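PDB 1VJN: Zn-dependent hydrolase of metallo-beta-lactamase superfamily TM0207 from Thermotoga maritima, which is probably a zinc-dependent hydrolase with the metallo-hydrolase/oxidoreductase fold of the metallo-beta-lactamase superfamily, its substrate not established. Local coordinates for residues V127-V133 against E159-L164; V146-Y150 against F181-P185; P154-K158 against D188-F193. All coordinates share one frame; numbering follows the deposited sequence.

From the N terminus, the first segment met is 127-133, which leads into helix 130-136. Strand 141-145 follows, then loop 146-150 and helix 154-163, whose first half serves contact 3 and whose second half serves contact 1. Contact 1 therefore closes a loop around strand 141-145. Contact 2, between 146-150 and 181-185, closes one holding helix 154-163 and strand 168-172; contact 3, between 154-158 and 188-193, one holding the rest of that helix and the same strand. All three pairs cross, and none nests. Contacts 1 and 2 do not touch, but contact 3 touches both. They tie helices 130-136, 154-163 and 187-190, and the loops after strands 141-145 and 168-172, along the larger sheet.

Contact 1 (V127-V133 against E159-L164); sequences VLTPAQV and EVADLL
V127 and L128 pack against V160, L163 and L164 where, in the alpha/beta metallo-hydrolase fold, the loop entering helix 130-136, and the helix itself, meet the C-terminal part of helix 154-163. The latter lies on L142 of strand 141-145, while L128 and Q132 rest on T93 of strand 86-95. No hydrogen bond crosses the contact, and branched aliphatic residues suit it because their methyl groups interlock without directional demands. The tight part is the buried side. L128 CD1 sits 3.7 Å from L164 CD1 and 3.8 Å from V160 CG1, its side chain crossing both partners at about a right angle. The solvent side holds L163 and E159. L163 CD1 still reaches V127 CG1 at 3.8 Å, whereas E159, with CG anti to its backbone N (chi1 -163°), crosses V127 at about a right angle; its carboxylate oxygens lie about 4.0 Å from the valine methyls (OE1 from CG2, OE2 from CG1), a van der Waals approach. A capping box secures the entry to helix 130-136: T129 OG1 accepts from Q132 N, and Q132 OE1 from T129 N. One turn on, V133 sets CG1 3.7 Å from L163 O and CG2 3.9 Å from L163 CB.

Contact 2 (V146-Y150 against F181-P185); sequences VGGTY and FNLLP
G147 and L184 join two irregular loops, those following strands 141-145 and 168-172 of the metallo-hydrolase fold, through one direct backbone bond: L184 N donates to G147 O at 3.0 Å. The same oxygen takes a second proton, from a water 2.6 Å from G147 O. That water also donates to N182 O and accepts from T149 OG1 at 2.8 Å, so a single molecule gathers three polar atoms of both loops. In T149 a chi1 of -70° sets OG1 beside the backbone N, facing this water, and leaves CG2 to the ring of Y150. A second water bridges V146 O and P185 O, donating to each, and satisfies two carbonyls that do not meet directly. L183 O, for its part, accepts from K175 NZ. Glycine suits both its places: G147 lets L183 CD2 pack close against the backbone, and G148 takes a positive phi (94°) readily open to glycine. Y150 closes the outer end. T149 CG2 lies over the centre of one face of its ring, 3.9 Å above the plane, while F181 O approaches the edge. The phenol OH makes at most a weak, unsettled bond to F181 O, and also lies near N182 CB. At the ring edge, near its plane, L183 CD2 comes to 3.7 Å from Y150 CD2.

Contact 3 (P154-K158 against D188-F193); sequences PKEAK and DFLKLF
The ring of F189 meets P154 O and K158 N at its edge, in plane, with P154 O 3.4 Å from F189 CD1, while A157 CB approaches obliquely, 3.7 Å from F189 CE1. Over one face of F189, offset toward the rim, stands F193 CE1, and F189 CD1 in turn lies at the edge of the F193 ring. One face of F193 carries K158 CD, and K158 CG comes to 3.6 Å from F193 CZ. A chi1 of -170° turns the K158 chain away from its own N, and it and the F193 side chain slide past each other in opposite directions. Only at chi4 does the lysine bend (-45°), and its ammonium makes a salt bridge with D162. Lysine thus offers methylenes to an aromatic surface and carries its charge beyond it. In the metallo-hydrolase fold this joins the N-terminal turns of helix 154-163 to short helix 187-190 and the turn that follows it, and F189 and F193 touch I169 of strand 168-172. P154 suits the first helical turn, where its lack of an N-H costs no helical hydrogen bond. Its ring lies alongside D188. In the type I turn L190-F193, L192 CD1 packs 3.5 Å from P154 O.

Contact 1 (V127-V133 against E159-L164)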
# COMPACT_ATOMS: atom_id res chain seq x y z
N VAL A 127 8.85 5.03 11.97
CA VAL A 127 8.26 3.76 12.43
C VAL A 127 6.94 4.10 13.10
O VAL A 127 6.88 5.07 13.82
CB VAL A 127 9.22 3.08 13.42
CG1 VAL A 127 8.55 1.90 14.15
CG2 VAL A 127 10.50 2.61 12.67
N LEU A 128 5.87 3.36 12.87
CA LEU A 128 4.59 3.61 13.58
C LEU A 128 4.71 3.74 15.12
O LEU A 128 5.47 3.02 15.75
CB LEU A 128 3.60 2.48 13.32
CG LEU A 128 3.22 2.31 11.84
CD1 LEU A 128 2.47 1.02 11.57
CD2 LEU A 128 2.43 3.46 11.35
N THR A 129 3.93 4.62 15.72
CA THR A 129 3.88 4.76 17.18
C THR A 129 3.01 3.62 17.72
O THR A 129 2.21 3.02 16.96
CB THR A 129 3.23 6.10 17.60
OG1 THR A 129 1.90 6.13 17.12
CG2 THR A 129 3.88 7.33 16.93
N PRO A 130 3.10 3.34 19.02
CA PRO A 130 2.20 2.35 19.61
C PRO A 130 0.69 2.64 19.31
O PRO A 130 -0.08 1.71 19.09
CB PRO A 130 2.53 2.42 21.09
CG PRO A 130 3.98 2.87 21.12
CD PRO A 130 4.05 3.88 20.00
N ALA A 131 0.26 3.91 19.37
CA ALA A 131 -1.13 4.26 19.06
C ALA A 131 -1.44 3.89 17.66
O ALA A 131 -2.51 3.34 17.40
CB ALA A 131 -1.44 5.78 19.25
N GLN A 132 -0.54 4.24 16.74
CA GLN A 132 -0.81 3.96 15.34
C GLN A 132 -0.85 2.44 15.04
O GLN A 132 -1.69 1.98 14.26
CB GLN A 132 0.21 4.66 14.46
CG GLN A 132 -0.00 6.17 14.37
CD GLN A 132 1.28 6.93 14.02
OE1 GLN A 132 2.30 6.31 13.74
NE2 GLN A 132 1.21 8.26 14.05
N VAL A 133 0.06 1.67 15.62
CA VAL A 133 0.00 0.21 15.52
C VAL A 133 -1.36 -0.29 16.07
O VAL A 133 -2.03 -1.12 15.45
CB VAL A 133 1.14 -0.45 16.30
CG1 VAL A 133 0.92 -1.94 16.38
CG2 VAL A 133 2.51 -0.10 15.72
N GLU A 159 10.73 -3.50 10.60
CA GLU A 159 10.26 -3.27 11.99
C GLU A 159 8.73 -3.01 12.03
O GLU A 159 7.98 -3.62 12.83
CB GLU A 159 11.04 -2.09 12.55
CG GLU A 159 11.00 -1.94 14.04
CD GLU A 159 11.86 -0.77 14.53
OE1 GLU A 159 12.84 -0.37 13.83
OE2 GLU A 159 11.53 -0.25 15.64
N VAL A 160 8.28 -2.15 11.13
CA VAL A 160 6.86 -1.88 10.93
C VAL A 160 6.12 -3.14 10.48
O VAL A 160 5.05 -3.46 11.00
CB VAL A 160 6.64 -0.73 9.90
CG1 VAL A 160 5.19 -0.61 9.49
CG2 VAL A 160 7.08 0.60 10.48
N ALA A 161 6.67 -3.86 9.51
CA ALA A 161 6.03 -5.13 9.11
C ALA A 161 5.87 -6.05 10.30
O ALA A 161 4.83 -6.66 10.45
CB ALA A 161 6.81 -5.80 8.06
N ASP A 162 6.89 -6.16 11.14
CA ASP A 162 6.79 -6.95 12.36
C ASP A 162 5.78 -6.41 13.36
O ASP A 162 5.07 -7.19 14.00
CB ASP A 162 8.16 -7.06 13.04
CG ASP A 162 9.19 -7.84 12.21
OD1 ASP A 162 8.83 -8.45 11.16
OD2 ASP A 162 10.41 -7.89 12.53
N LEU A 163 5.71 -5.09 13.53
CA LEU A 163 4.73 -4.53 14.43
C LEU A 163 3.30 -4.88 14.03
O LEU A 163 2.42 -4.92 14.87
CB LEU A 163 4.85 -3.00 14.52
CG LEU A 163 6.05 -2.51 15.35
CD1 LEU A 163 6.33 -1.05 15.16
CD2 LEU A 163 5.86 -2.83 16.86
N LEU A 164 3.06 -5.04 12.74
CA LEU A 164 1.72 -5.21 12.20
C LEU A 164 1.48 -6.70 11.88
O LEU A 164 0.43 -7.04 11.35
CB LEU A 164 1.56 -4.34 10.93
CG LEU A 164 1.62 -2.81 11.09
CD1 LEU A 164 1.44 -2.06 9.76
CD2 LEU A 164 0.61 -2.34 12.10

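Contact 2 (V146-Y150 against F181-P185)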
# COMPACT_ATOMS: atom_id res chain seq x y z
N VAL A 146 10.25 1.61 1.20
CA VAL A 146 11.54 1.17 1.68
C VAL A 146 12.75 1.95 1.14
O VAL A 146 13.89 1.52 1.33
CB VAL A 146 11.77 -0.33 1.32
CG1 VAL A 146 10.67 -1.21 1.93
CG2 VAL A 146 11.88 -0.56 -0.22
N GLY A 147 12.53 3.07 0.45
CA GLY A 147 13.65 3.80 -0.17
C GLY A 147 14.53 4.65 0.74
O GLY A 147 15.59 5.08 0.29
N GLY A 148 14.07 4.98 1.96
CA GLY A 148 14.97 5.52 3.01
C GLY A 148 15.24 7.00 3.33
O GLY A 148 15.75 7.33 4.44
N THR A 149 14.95 7.91 2.43
CA THR A 149 15.25 9.34 2.71
C THR A 149 13.94 10.11 2.86
O THR A 149 13.70 10.79 3.86
CB THR A 149 16.05 9.87 1.52
OG1 THR A 149 17.33 9.27 1.55
CG2 THR A 149 16.35 11.36 1.59
N TYR A 150 13.07 9.95 1.86
CA TYR A 150 11.76 10.59 1.77
C TYR A 150 10.71 9.77 2.53
O TYR A 150 9.62 10.25 2.82
CB TYR A 150 11.36 10.67 0.29
CG TYR A 150 12.49 11.24 -0.49
CD1 TYR A 150 12.86 12.57 -0.33
CD2 TYR A 150 13.27 10.43 -1.33
CE1 TYR A 150 13.94 13.11 -1.02
CE2 TYR A 150 14.34 10.95 -2.02
CZ TYR A 150 14.68 12.28 -1.86
OH TYR A 150 15.77 12.80 -2.54
N PHE A 181 17.48 9.32 -7.28
CA PHE A 181 18.20 10.21 -6.36
C PHE A 181 17.81 9.99 -4.90
O PHE A 181 16.64 10.12 -4.51
CB PHE A 181 18.00 11.68 -6.77
CG PHE A 181 19.01 12.59 -6.17
CD1 PHE A 181 20.22 12.82 -6.79
CD2 PHE A 181 18.75 13.22 -4.95
CE1 PHE A 181 21.17 13.65 -6.21
CE2 PHE A 181 19.70 14.06 -4.36
CZ PHE A 181 20.89 14.27 -4.99
N ASN A 182 18.80 9.62 -4.11
CA ASN A 182 18.60 9.29 -2.71
C ASN A 182 17.52 8.27 -2.46
O ASN A 182 16.75 8.41 -1.48
CB ASN A 182 18.24 10.55 -1.90
CG ASN A 182 19.43 11.31 -1.49
OD1 ASN A 182 20.53 10.77 -1.38
ND2 ASN A 182 19.22 12.58 -1.24
N LEU A 183 17.44 7.26 -3.31
CA LEU A 183 16.53 6.16 -3.05
C LEU A 183 17.32 4.86 -3.06
O LEU A 183 18.05 4.61 -3.99
CB LEU A 183 15.48 6.08 -4.12
CG LEU A 183 14.37 7.09 -4.17
CD1 LEU A 183 13.47 6.70 -5.31
CD2 LEU A 183 13.62 7.09 -2.83
N LEU A 184 17.13 4.02 -2.04
CA LEU A 184 17.84 2.75 -1.97
C LEU A 184 17.18 1.72 -2.87
O LEU A 184 15.98 1.79 -3.14
CB LEU A 184 17.85 2.25 -0.53
CG LEU A 184 18.61 3.12 0.48
CD1 LEU A 184 18.30 2.71 1.92
CD2 LEU A 184 20.14 3.11 0.22
N PRO A 185 17.96 0.75 -3.35
CA PRO A 185 17.41 -0.34 -4.12
C PRO A 185 16.53 -1.26 -3.25
O PRO A 185 16.74 -1.34 -2.05
CB PRO A 185 18.64 -1.07 -4.60
CG PRO A 185 19.66 -0.78 -3.60
CD PRO A 185 19.43 0.65 -3.22
O HOH W 1 15.42 -0.85 0.55
O HOH W 2 17.63 6.60 0.94

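Contact 3 (P154-K158 against D188-F193)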
# COMPACT_ATOMS: atom_id res chain seq x y z
N PRO A 154 14.81 0.43 4.69
CA PRO A 154 14.60 -1.01 4.76
C PRO A 154 14.47 -1.61 6.17
O PRO A 154 13.57 -2.41 6.40
CB PRO A 154 15.82 -1.59 4.01
CG PRO A 154 16.82 -0.53 3.92
CD PRO A 154 16.05 0.76 3.97
N LYS A 155 15.36 -1.25 7.11
CA LYS A 155 15.28 -1.81 8.41
C LYS A 155 14.05 -1.34 9.17
O LYS A 155 13.41 -2.11 9.87
CB LYS A 155 16.54 -1.51 9.20
CG LYS A 155 17.81 -2.04 8.52
CD LYS A 155 19.05 -1.89 9.45
CE LYS A 155 20.22 -2.84 9.03
NZ LYS A 155 21.36 -2.92 10.04
N GLU A 156 13.69 -0.07 9.01
CA GLU A 156 12.51 0.46 9.67
C GLU A 156 11.27 -0.17 9.03
O GLU A 156 10.27 -0.35 9.70
CB GLU A 156 12.42 1.97 9.49
CG GLU A 156 13.47 2.77 10.25
CD GLU A 156 13.54 4.21 9.75
OE1 GLU A 156 13.84 4.45 8.53
OE2 GLU A 156 13.29 5.09 10.57
N ALA A 157 11.30 -0.46 7.72
CA ALA A 157 10.12 -1.09 7.09
C ALA A 157 9.89 -2.49 7.62
O ALA A 157 8.74 -2.89 7.86
CB ALA A 157 10.25 -1.12 5.61
N LYS A 158 10.95 -3.26 7.81
CA LYS A 158 10.80 -4.59 8.42
C LYS A 158 10.27 -4.49 9.86
O LYS A 158 9.48 -5.33 10.29
CB LYS A 158 12.12 -5.38 8.43
CG LYS A 158 11.96 -6.84 8.81
CD LYS A 158 13.29 -7.59 8.76
CE LYS A 158 13.14 -9.06 9.13
NZ LYS A 158 12.28 -9.19 10.33
N ASP A 188 18.16 -3.89 -0.82
CA ASP A 188 18.52 -3.61 0.58
C ASP A 188 17.46 -4.07 1.57
O ASP A 188 17.74 -4.39 2.69
CB ASP A 188 18.74 -2.11 0.80
CG ASP A 188 20.01 -1.61 0.17
OD1 ASP A 188 20.67 -2.36 -0.58
OD2 ASP A 188 20.43 -0.45 0.36
N PHE A 189 16.22 -4.04 1.16
CA PHE A 189 15.15 -4.60 1.97
C PHE A 189 15.13 -6.12 1.86
O PHE A 189 15.01 -6.84 2.87
CB PHE A 189 13.86 -3.98 1.49
CG PHE A 189 12.64 -4.38 2.25
CD1 PHE A 189 12.48 -4.05 3.57
CD2 PHE A 189 11.60 -5.06 1.58
CE1 PHE A 189 11.34 -4.38 4.24
CE2 PHE A 189 10.46 -5.41 2.26
CZ PHE A 189 10.31 -5.07 3.58
N LEU A 190 15.28 -6.65 0.66
CA LEU A 190 15.19 -8.11 0.45
C LEU A 190 16.22 -8.91 1.24
O LEU A 190 15.96 -10.03 1.68
CB LEU A 190 15.33 -8.47 -1.04
CG LEU A 190 14.32 -7.80 -1.97
CD1 LEU A 190 14.51 -8.25 -3.43
CD2 LEU A 190 12.90 -8.07 -1.51
N LYS A 191 17.42 -8.35 1.40
CA LYS A 191 18.46 -9.01 2.16
C LYS A 191 18.11 -9.24 3.65
O LYS A 191 18.77 -10.00 4.33
CB LYS A 191 19.81 -8.29 2.01
CG LYS A 191 19.82 -6.82 2.42
CD LYS A 191 21.06 -6.41 3.23
CE LYS A 191 22.39 -6.67 2.52
NZ LYS A 191 23.55 -6.60 3.49
N LEU A 192 17.03 -8.64 4.13
CA LEU A 192 16.65 -8.77 5.53
C LEU A 192 15.74 -9.94 5.79
O LEU A 192 15.37 -10.20 6.93
CB LEU A 192 15.98 -7.46 5.99
CG LEU A 192 16.84 -6.20 5.85
CD1 LEU A 192 15.99 -4.95 6.21
CD2 LEU A 192 18.13 -6.27 6.70
N PHE A 193 15.35 -10.64 4.72
CA PHE A 193 14.43 -11.76 4.80
C PHE A 193 15.07 -13.03 4.22
O PHE A 193 16.05 -12.98 3.48
CB PHE A 193 13.12 -11.46 4.07
CG PHE A 193 12.41 -10.21 4.56
CD1 PHE A 193 12.70 -8.98 4.01
CD2 PHE A 193 11.43 -10.29 5.55
CE1 PHE A 193 12.05 -7.83 4.45
CE2 PHE A 193 10.78 -9.14 6.01
CZ PHE A 193 11.09 -7.91 5.46